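Local atomic coordinates of DraIII (Deinococcus radiophilus, PDB entry 4L0K), a protein that probably cleaves DNA at a specific sequence, as a type II restriction endonuclease whose family belongs to the His-Me finger nuclease clan. Residues R76-D82 / R106-Y112; K121-A126 / A191-F196; A182-P186 / Q205-L210; C22-L26 / F138-Y142. Residue numbers count along the deposited sequence, not the author numbering.

Contact 1: residues R76-D82 / R106-Y112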
# COMPACT_ATOMS: atom_id res chain seq x y z
N ARG A 76 -1.69 -0.40 -21.81
CA ARG A 76 -1.31 0.98 -21.49
C ARG A 76 -1.32 1.86 -22.74
O ARG A 76 -1.51 3.06 -22.65
CB ARG A 76 0.09 1.00 -20.85
CG ARG A 76 0.17 0.33 -19.47
CD ARG A 76 1.62 0.15 -19.06
NE ARG A 76 1.81 -0.09 -17.63
CZ ARG A 76 2.08 0.86 -16.74
NH1 ARG A 76 2.19 2.13 -17.11
NH2 ARG A 76 2.24 0.55 -15.46
N TYR A 77 -1.11 1.25 -23.90
CA TYR A 77 -1.15 1.99 -25.16
C TYR A 77 -2.57 2.09 -25.73
O TYR A 77 -2.76 2.58 -26.84
CB TYR A 77 -0.16 1.43 -26.18
CG TYR A 77 -0.21 -0.07 -26.37
CD1 TYR A 77 -1.24 -0.67 -27.11
CD2 TYR A 77 0.78 -0.89 -25.84
CE1 TYR A 77 -1.27 -2.05 -27.30
CE2 TYR A 77 0.75 -2.27 -26.02
CZ TYR A 77 -0.28 -2.85 -26.76
OH TYR A 77 -0.31 -4.22 -26.94
N VAL A 78 -3.54 1.64 -24.95
CA VAL A 78 -4.95 1.90 -25.20
C VAL A 78 -5.43 2.93 -24.18
O VAL A 78 -6.26 3.80 -24.48
CB VAL A 78 -5.80 0.60 -25.10
CG1 VAL A 78 -7.27 0.92 -24.82
CG2 VAL A 78 -5.66 -0.25 -26.36
N ALA A 79 -4.88 2.85 -22.97
CA ALA A 79 -5.22 3.78 -21.88
C ALA A 79 -4.71 5.20 -22.14
O ALA A 79 -5.06 6.12 -21.41
CB ALA A 79 -4.68 3.26 -20.56
N ILE A 80 -3.89 5.35 -23.18
CA ILE A 80 -3.39 6.66 -23.61
C ILE A 80 -4.28 7.32 -24.67
O ILE A 80 -4.20 8.53 -24.88
CB ILE A 80 -1.95 6.52 -24.16
CG1 ILE A 80 -1.18 7.84 -24.03
CG2 ILE A 80 -1.96 5.98 -25.58
CD1 ILE A 80 0.27 7.74 -24.48
N LEU A 81 -5.13 6.53 -25.32
CA LEU A 81 -6.00 7.05 -26.38
C LEU A 81 -7.13 7.93 -25.82
O LEU A 81 -7.63 7.69 -24.72
CB LEU A 81 -6.57 5.90 -27.21
CG LEU A 81 -5.47 5.04 -27.84
CD1 LEU A 81 -6.04 3.76 -28.46
CD2 LEU A 81 -4.69 5.82 -28.89
N ASP A 82 -7.50 8.96 -26.58
CA ASP A 82 -8.55 9.90 -26.14
C ASP A 82 -9.93 9.24 -26.12
O ASP A 82 -10.14 8.24 -26.81
CB ASP A 82 -8.58 11.17 -27.00
CG ASP A 82 -9.21 10.94 -28.36
OD1 ASP A 82 -10.44 10.69 -28.43
OD2 ASP A 82 -8.48 11.02 -29.38
N ARG A 106 -5.81 6.86 -16.95
CA ARG A 106 -4.86 7.81 -17.54
C ARG A 106 -3.50 7.76 -16.84
O ARG A 106 -2.46 7.99 -17.47
CB ARG A 106 -5.40 9.23 -17.50
CG ARG A 106 -6.70 9.43 -18.31
CD ARG A 106 -6.75 8.57 -19.58
NE ARG A 106 -7.82 9.00 -20.47
CZ ARG A 106 -7.98 8.52 -21.70
NH1 ARG A 106 -7.16 7.59 -22.16
NH2 ARG A 106 -8.96 8.95 -22.47
N GLU A 107 -3.52 7.47 -15.55
CA GLU A 107 -2.31 7.42 -14.74
C GLU A 107 -1.41 6.33 -15.27
O GLU A 107 -0.19 6.46 -15.22
CB GLU A 107 -2.66 7.12 -13.29
CG GLU A 107 -1.98 7.99 -12.29
CD GLU A 107 -2.40 7.64 -10.88
OE1 GLU A 107 -1.66 6.87 -10.23
OE2 GLU A 107 -3.46 8.12 -10.44
N LYS A 108 -2.01 5.26 -15.77
CA LYS A 108 -1.22 4.15 -16.32
C LYS A 108 -0.84 4.21 -17.82
O LYS A 108 -0.27 3.25 -18.36
CB LYS A 108 -1.89 2.81 -16.01
CG LYS A 108 -1.86 2.41 -14.52
CD LYS A 108 -0.43 2.34 -13.99
CE LYS A 108 -0.33 1.48 -12.74
NZ LYS A 108 -0.22 0.02 -13.06
N ALA A 109 -1.13 5.33 -18.49
CA ALA A 109 -0.92 5.41 -19.95
C ALA A 109 0.55 5.44 -20.37
O ALA A 109 1.38 6.04 -19.70
CB ALA A 109 -1.66 6.61 -20.54
N ALA A 110 0.84 4.81 -21.50
CA ALA A 110 2.18 4.82 -22.08
C ALA A 110 2.04 4.46 -23.55
O ALA A 110 1.17 3.67 -23.90
CB ALA A 110 3.08 3.82 -21.38
N ASP A 111 2.89 5.02 -24.41
CA ASP A 111 2.85 4.68 -25.83
C ASP A 111 3.32 3.24 -26.07
O ASP A 111 3.90 2.62 -25.17
CB ASP A 111 3.65 5.69 -26.68
CG ASP A 111 5.13 5.67 -26.35
OD1 ASP A 111 5.54 6.39 -25.41
OD2 ASP A 111 5.88 4.94 -27.02
N TYR A 112 3.08 2.73 -27.27
CA TYR A 112 3.34 1.33 -27.60
C TYR A 112 4.83 0.99 -27.53
O TYR A 112 5.24 -0.03 -26.92
CB TYR A 112 2.78 0.99 -29.00
CG TYR A 112 3.12 -0.42 -29.43
CD1 TYR A 112 2.28 -1.49 -29.13
CD2 TYR A 112 4.30 -0.69 -30.12
CE1 TYR A 112 2.62 -2.79 -29.50
CE2 TYR A 112 4.64 -1.97 -30.50
CZ TYR A 112 3.80 -3.02 -30.19
OH TYR A 112 4.16 -4.29 -30.57
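The loop 76-82 and the segment 106-112, which leaves helix 99-107 and leads into the next helix, lie side by side in roughly opposite senses: CA of Tyr77 is 4.9 Å from CA of Asp111, and CA of Ile80 is 4.6 Å from CA of Ala109. The backbones share one nearly straight hydrogen bond, Ala110 N to Arg76 O (3.1 Å), backed by a CA-H...O contact from Tyr77 CA to Ala110 O (3.1 Å). Residues Val78 to Leu81 form a type I turn, and Arg106 takes two of the turn's carbonyls: Arg106 NH1 donates to Ala79 O (2.7 Å) and Leu81 O (2.6 Å), and its NH2 to Leu81 O (2.9 Å), while a salt bridge to Asp83 holds the same guanidinium. Nearby, Ile80 CB packs on Ala109 CB (3.6 Å). At the far end the edge of Tyr112 meets the face of Tyr77, centroids 4.9 Å apart and planes at 61°; Tyr112 OH bonds outside to Glu34. Arg76 is the most covered residue: Lys108 CB lies over one face of its guanidinium, and Arg76 NH2 and Lys108 NZ come within 3.5 Å despite like charge, Lys108 NZ being held by Thr59 O. The contact is thus asymmetric: the Arg106 side chain supplies three of the four hydrogen bonds, the backbone one, and an aromatic pair closes the other end.

Contact 2: residues K121-A126 / A191-F196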
# COMPACT_ATOMS: atom_id res chain seq x y z
N LYS A 121 13.74 -4.35 -21.25
CA LYS A 121 14.56 -4.04 -20.09
C LYS A 121 14.40 -5.11 -19.04
O LYS A 121 15.37 -5.62 -18.49
CB LYS A 121 14.16 -2.70 -19.50
CG LYS A 121 14.89 -2.36 -18.21
CD LYS A 121 16.40 -2.22 -18.43
CE LYS A 121 17.10 -1.88 -17.12
NZ LYS A 121 16.57 -0.61 -16.52
N LEU A 122 13.15 -5.44 -18.76
CA LEU A 122 12.79 -6.41 -17.75
C LEU A 122 13.30 -7.81 -18.09
O LEU A 122 13.70 -8.56 -17.19
CB LEU A 122 11.27 -6.41 -17.58
CG LEU A 122 10.67 -5.69 -16.38
CD1 LEU A 122 11.64 -4.71 -15.72
CD2 LEU A 122 9.38 -5.01 -16.75
N THR A 123 13.29 -8.17 -19.38
CA THR A 123 13.90 -9.44 -19.80
C THR A 123 15.41 -9.44 -19.55
O THR A 123 16.02 -10.45 -19.12
CB THR A 123 13.64 -9.73 -21.29
OG1 THR A 123 12.24 -9.56 -21.58
CG2 THR A 123 14.06 -11.15 -21.64
N TRP A 124 16.02 -8.31 -19.86
CA TRP A 124 17.46 -8.14 -19.65
C TRP A 124 17.81 -8.29 -18.16
O TRP A 124 18.79 -8.97 -17.81
CB TRP A 124 17.91 -6.79 -20.22
CG TRP A 124 19.37 -6.47 -20.05
CD1 TRP A 124 20.41 -6.91 -20.83
CD2 TRP A 124 19.96 -5.59 -19.08
NE1 TRP A 124 21.59 -6.38 -20.39
CE2 TRP A 124 21.35 -5.56 -19.32
CE3 TRP A 124 19.43 -4.83 -18.02
CZ2 TRP A 124 22.24 -4.81 -18.53
CZ3 TRP A 124 20.32 -4.07 -17.24
CH2 TRP A 124 21.71 -4.07 -17.50
N LEU A 125 17.01 -7.67 -17.29
CA LEU A 125 17.23 -7.77 -15.85
C LEU A 125 17.06 -9.22 -15.44
O LEU A 125 17.82 -9.73 -14.61
CB LEU A 125 16.19 -6.95 -15.07
CG LEU A 125 16.51 -5.57 -14.50
CD1 LEU A 125 17.92 -5.11 -14.84
CD2 LEU A 125 15.43 -4.56 -14.93
N ALA A 126 16.05 -9.87 -16.01
CA ALA A 126 15.67 -11.22 -15.57
C ALA A 126 16.80 -12.23 -15.83
O ALA A 126 17.07 -13.09 -14.99
CB ALA A 126 14.36 -11.68 -16.22
N ALA A 191 12.31 2.09 -20.48
CA ALA A 191 13.38 1.15 -20.14
C ALA A 191 14.22 1.60 -18.96
O ALA A 191 14.57 0.79 -18.10
CB ALA A 191 14.28 0.89 -21.34
N GLU A 192 14.56 2.88 -18.94
CA GLU A 192 15.54 3.39 -18.01
C GLU A 192 14.97 3.40 -16.60
O GLU A 192 15.67 3.14 -15.63
CB GLU A 192 15.98 4.81 -18.41
CG GLU A 192 17.13 5.39 -17.58
CD GLU A 192 16.69 5.94 -16.23
OE1 GLU A 192 15.65 6.63 -16.19
OE2 GLU A 192 17.37 5.68 -15.22
N ASN A 193 13.68 3.69 -16.52
CA ASN A 193 13.02 3.90 -15.24
C ASN A 193 12.56 2.62 -14.55
O ASN A 193 12.12 2.68 -13.39
CB ASN A 193 11.83 4.84 -15.43
CG ASN A 193 11.32 5.41 -14.12
OD1 ASN A 193 12.10 5.87 -13.29
ND2 ASN A 193 10.00 5.35 -13.91
N VAL A 194 12.63 1.47 -15.21
CA VAL A 194 12.02 0.27 -14.61
C VAL A 194 13.00 -0.77 -14.10
O VAL A 194 14.15 -0.83 -14.54
CB VAL A 194 10.98 -0.42 -15.52
CG1 VAL A 194 9.77 0.48 -15.70
CG2 VAL A 194 11.62 -0.84 -16.87
N GLY A 195 12.53 -1.59 -13.16
CA GLY A 195 13.32 -2.72 -12.70
C GLY A 195 12.49 -3.66 -11.87
O GLY A 195 11.28 -3.68 -11.99
N PHE A 196 13.13 -4.44 -11.00
CA PHE A 196 12.39 -5.29 -10.08
C PHE A 196 12.56 -4.84 -8.63
O PHE A 196 13.60 -4.25 -8.26
CB PHE A 196 12.81 -6.75 -10.25
CG PHE A 196 12.54 -7.33 -11.62
CD1 PHE A 196 11.28 -7.26 -12.18
CD2 PHE A 196 13.55 -7.94 -12.34
CE1 PHE A 196 11.03 -7.78 -13.44
CE2 PHE A 196 13.32 -8.47 -13.61
CZ PHE A 196 12.05 -8.38 -14.16
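Lys121 carries the polar part of this buried contact. Its NZ donates to Ala191 O (2.9 Å) and Val194 O (3.1 Å), so one ammonium group satisfies one carbonyl of the turn before strand 194-198 and one of the strand's first residue; Lys121 CG rests 3.8 Å from Val194 CG2. Within the helix, Leu125 N and Ala126 N are bonded to Lys121 O and Leu122 O (both 2.9 Å). Outside the contact, Asn193 ND2 donates to Leu188 O and Thr185 O, and Gly195 pairs with Ala182 of the adjacent strand. Farther along, the interface is apolar. Phe196 CE1 lies 3.6 Å from Leu122 CG and Phe196 CE2 3.6 Å from Leu125 CB; Leu122 CD1, 4.3 Å from the Phe196 ring centroid, makes an off-centre CH-pi contact, while Leu125 CD2 approaches Gly195 CA at 3.6 Å. The axes of segments 121-126 and 194-196 approach to 8.3 Å, at 34°. Helix 112-126 packs against the antiparallel pair 179-183/194-198, an arrangement consistent with the ββα-metal unit of His-Me finger nucleases.

Contact 3: residues A182-P186 / Q205-L210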
# COMPACT_ATOMS: atom_id res chain seq x y z
N ALA A 182 9.15 -2.36 -10.65
CA ALA A 182 9.32 -1.07 -10.00
C ALA A 182 9.53 0.04 -11.01
O ALA A 182 10.10 -0.17 -12.10
CB ALA A 182 10.48 -1.12 -9.02
N HIS A 183 9.07 1.23 -10.62
CA HIS A 183 9.32 2.48 -11.30
C HIS A 183 10.12 3.39 -10.40
O HIS A 183 9.64 3.85 -9.37
CB HIS A 183 7.99 3.14 -11.68
CG HIS A 183 7.21 2.33 -12.67
ND1 HIS A 183 6.46 1.24 -12.30
CD2 HIS A 183 7.11 2.42 -14.01
CE1 HIS A 183 5.91 0.70 -13.37
NE2 HIS A 183 6.29 1.40 -14.42
N LYS A 184 11.36 3.66 -10.80
CA LYS A 184 12.29 4.43 -9.98
C LYS A 184 11.77 5.83 -9.71
O LYS A 184 11.98 6.39 -8.64
CB LYS A 184 13.67 4.51 -10.64
CG LYS A 184 14.39 3.20 -10.78
CD LYS A 184 15.63 3.36 -11.68
CE LYS A 184 15.99 2.04 -12.35
NZ LYS A 184 17.16 2.20 -13.26
N THR A 185 11.12 6.41 -10.72
CA THR A 185 10.46 7.69 -10.57
C THR A 185 9.01 7.45 -10.95
O THR A 185 8.75 6.80 -11.96
CB THR A 185 11.09 8.76 -11.47
OG1 THR A 185 12.30 9.24 -10.87
CG2 THR A 185 10.14 9.95 -11.67
N PRO A 186 8.06 7.94 -10.12
CA PRO A 186 6.63 7.66 -10.30
C PRO A 186 6.14 8.01 -11.71
O PRO A 186 6.59 8.99 -12.28
CB PRO A 186 5.96 8.61 -9.30
CG PRO A 186 7.01 8.93 -8.30
CD PRO A 186 8.33 8.84 -8.99
N GLN A 205 7.87 2.49 -1.08
CA GLN A 205 8.27 3.63 -1.89
C GLN A 205 7.08 4.52 -2.26
O GLN A 205 7.22 5.75 -2.35
CB GLN A 205 9.01 3.14 -3.14
CG GLN A 205 9.61 4.22 -4.02
CD GLN A 205 9.80 3.75 -5.47
OE1 GLN A 205 9.70 2.56 -5.76
NE2 GLN A 205 10.07 4.68 -6.36
N GLY A 206 5.92 3.91 -2.48
CA GLY A 206 4.70 4.65 -2.79
C GLY A 206 4.81 5.62 -3.96
O GLY A 206 5.20 5.25 -5.06
N ASN A 207 4.47 6.89 -3.72
CA ASN A 207 4.49 7.89 -4.79
C ASN A 207 5.77 8.72 -4.81
O ASN A 207 5.83 9.76 -5.47
CB ASN A 207 3.27 8.82 -4.70
CG ASN A 207 3.22 9.61 -3.39
OD1 ASN A 207 4.17 9.58 -2.60
ND2 ASN A 207 2.12 10.33 -3.16
N LYS A 208 6.78 8.28 -4.08
CA LYS A 208 8.06 8.99 -4.06
C LYS A 208 9.04 8.45 -5.10
O LYS A 208 9.01 7.27 -5.46
CB LYS A 208 8.70 8.92 -2.65
CG LYS A 208 7.88 9.60 -1.54
CD LYS A 208 8.70 9.73 -0.27
CE LYS A 208 7.88 10.31 0.88
NZ LYS A 208 7.48 11.74 0.65
N SER A 209 9.91 9.31 -5.59
CA SER A 209 11.02 8.82 -6.39
C SER A 209 12.01 8.16 -5.44
O SER A 209 11.92 8.30 -4.21
CB SER A 209 11.69 9.96 -7.16
OG SER A 209 12.47 10.77 -6.30
N LEU A 210 12.97 7.46 -6.02
CA LEU A 210 13.99 6.78 -5.23
C LEU A 210 14.72 7.78 -4.34
O LEU A 210 14.78 7.60 -3.11
CB LEU A 210 14.96 6.07 -6.16
CG LEU A 210 14.99 4.55 -6.01
CD1 LEU A 210 13.61 4.00 -5.82
CD2 LEU A 210 15.65 3.92 -7.23
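Lys184, Pro186 and Leu210 lose the most surface here, where the end of strand 179-183 meets the link between helices 199-205 and 210-226. Lys184 contributes its carbonyl: its O accepts from Leu210 N (3.0 Å) and takes a CA-H...O contact from Ser209 CA (3.4 Å). Its CG also touches Leu210 CD2 at 3.8 Å, before the side chain leads away to Glu192 O, to which NZ bonds. Pro186 points toward the link and lays its ring along it, with CG 3.2 Å from Asn207 O and CD 3.7 Å from Ser209 CA. Leu210, just past the N-cap Ser209, thus joins the first turn of the last helix to the strand end by both main and side chain. Gln205 completes the seam: its NE2 donates to His183 O (3.2 Å) and to Lys208 O (2.9 Å), spanning the type II' turn Gln205-Lys208, in which Gly206 has positive phi. At the end of the turn, Lys208 makes a cation-pi contact with Phe200 of the second subunit. A hairpin followed by a helix, its first strand bonded back to the residues at that helix's end, is consistent with the ββα-metal motif that bears the active site in His-Me finger nucleases.

Contact 4: residues C22-L26 / F138-Y142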
# COMPACT_ATOMS: atom_id res chain seq x y z
N CYS A 22 6.97 -5.81 -35.36
CA CYS A 22 8.11 -6.73 -35.39
C CYS A 22 9.23 -6.15 -34.52
O CYS A 22 9.58 -4.98 -34.66
CB CYS A 22 8.56 -6.88 -36.85
SG CYS A 22 9.73 -8.18 -37.38
N GLN A 23 9.79 -6.94 -33.62
CA GLN A 23 10.91 -6.44 -32.83
C GLN A 23 12.22 -7.18 -33.14
O GLN A 23 13.22 -7.01 -32.44
CB GLN A 23 10.57 -6.45 -31.32
CG GLN A 23 9.29 -5.68 -30.96
CD GLN A 23 9.46 -4.17 -31.04
OE1 GLN A 23 10.56 -3.66 -30.84
NE2 GLN A 23 8.38 -3.46 -31.32
N LEU A 24 12.19 -8.01 -34.18
CA LEU A 24 13.40 -8.64 -34.73
C LEU A 24 14.23 -7.57 -35.43
O LEU A 24 13.68 -6.54 -35.83
CB LEU A 24 13.03 -9.74 -35.73
CG LEU A 24 12.95 -11.18 -35.24
CD1 LEU A 24 14.08 -11.53 -34.25
CD2 LEU A 24 11.59 -11.45 -34.63
N PRO A 25 15.54 -7.81 -35.57
CA PRO A 25 16.40 -6.89 -36.34
C PRO A 25 15.90 -6.73 -37.78
O PRO A 25 15.37 -7.69 -38.33
CB PRO A 25 17.76 -7.59 -36.33
CG PRO A 25 17.75 -8.41 -35.09
CD PRO A 25 16.33 -8.90 -34.96
N LEU A 26 16.07 -5.54 -38.36
CA LEU A 26 15.60 -5.22 -39.71
C LEU A 26 15.94 -6.30 -40.76
O LEU A 26 15.11 -6.61 -41.62
CB LEU A 26 16.15 -3.85 -40.15
CG LEU A 26 15.63 -3.17 -41.43
CD1 LEU A 26 14.11 -3.03 -41.43
CD2 LEU A 26 16.31 -1.82 -41.59
N PHE A 138 21.13 -15.44 -29.51
CA PHE A 138 20.28 -14.39 -30.06
C PHE A 138 19.76 -13.45 -28.96
O PHE A 138 19.91 -12.23 -29.05
CB PHE A 138 19.08 -14.96 -30.80
CG PHE A 138 17.98 -13.95 -30.99
CD1 PHE A 138 16.83 -14.00 -30.21
CD2 PHE A 138 18.11 -12.92 -31.90
CE1 PHE A 138 15.83 -13.06 -30.36
CE2 PHE A 138 17.12 -11.97 -32.06
CZ PHE A 138 15.97 -12.04 -31.29
N THR A 139 19.15 -14.03 -27.93
CA THR A 139 18.53 -13.25 -26.85
C THR A 139 19.58 -12.40 -26.18
O THR A 139 19.40 -11.18 -26.03
CB THR A 139 17.91 -14.17 -25.80
OG1 THR A 139 17.15 -15.19 -26.46
CG2 THR A 139 17.00 -13.39 -24.86
N LYS A 140 20.68 -13.04 -25.79
CA LYS A 140 21.81 -12.38 -25.16
C LYS A 140 22.31 -11.19 -25.97
O LYS A 140 22.42 -10.08 -25.44
CB LYS A 140 22.96 -13.37 -24.93
CG LYS A 140 24.22 -12.73 -24.37
CD LYS A 140 25.16 -13.78 -23.79
CE LYS A 140 26.30 -13.14 -23.00
NZ LYS A 140 27.21 -12.35 -23.87
N ASN A 141 22.62 -11.41 -27.25
CA ASN A 141 23.22 -10.36 -28.06
C ASN A 141 22.26 -9.23 -28.36
O ASN A 141 22.64 -8.05 -28.33
CB ASN A 141 23.82 -10.94 -29.34
CG ASN A 141 24.99 -11.86 -29.06
OD1 ASN A 141 25.81 -11.58 -28.17
ND2 ASN A 141 25.05 -12.98 -29.76
N TYR A 142 21.02 -9.61 -28.63
CA TYR A 142 19.96 -8.65 -28.90
C TYR A 142 19.74 -7.71 -27.70
O TYR A 142 19.75 -6.48 -27.85
CB TYR A 142 18.69 -9.43 -29.21
CG TYR A 142 17.44 -8.60 -29.38
CD1 TYR A 142 17.02 -8.21 -30.65
CD2 TYR A 142 16.66 -8.24 -28.28
CE1 TYR A 142 15.87 -7.47 -30.81
CE2 TYR A 142 15.51 -7.50 -28.44
CZ TYR A 142 15.12 -7.12 -29.71
OH TYR A 142 13.97 -6.39 -29.87
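Two aromatic rings one helical turn apart, Phe138 and Tyr142, project from helix 137-147 toward the loop 22-26, and the loop fits against their tips and edges. Pro25 sits at the mouth of the groove between them: its CD lies 4.3 Å from Phe138 CE2 and 4.4 Å from Tyr142 CE1, close to the plane of either ring, so the rings meet the proline edge-on. Leu24 starts out pointing away, but its side chain bends back to place CD1 3.5 Å from Phe138 CZ, the tightest apolar approach, leaving the end of the Phe138 ring against both Leu24 and Pro25. Tyr142 reaches deeper. Its hydroxyl donates to Gln23 O (2.7 Å), with Gln23 CB 3.7 Å from the same OH. The fit is one of fingertips rather than flanks: the nearest backbones, at Pro25 and Tyr142, are still 8.4 Å apart between CA atoms, and only 176 Å² is buried. Arg120 of helix 112-126 bonds to both Tyr142 OH and Gln23 OE1, linking the two sides. Cys22 SG is close enough to bond to SG of both Cys4 and Cys32; since one sulfur forms only one disulfide, the trio resembles a metal-binding site without establishing one. The arrangement is plain peripheral packing, in which an N-terminal loop that carries one of three clustered cysteines rests on aromatic ridges of helix 137-147.

Overall arrangement
Contacts 2 and 3 are the most closely joined: their centres are 15 Å apart and they share the hairpin of strands 179-183 and 194-198, where Ala182 N lies 2.8 Å from Gly195 O and Asn193 ND2 lies 2.7 Å from Thr185 O. If this hairpin belongs to the nuclease motif, these two contacts frame it, one from the helical core and one from the dimer side. Contact 1, centred 19 Å from contact 3, touches it where Arg76 NH2 lies 4.2 Å from His183 CE1. Contact 4 brushes contact 1 through Tyr112 CE2 and Gln23 NE2 (4.1 Å), yet lies across the chain centre from contact 3, about 30 Å between centres. Helix 112-126 runs from contact 1 to contact 2.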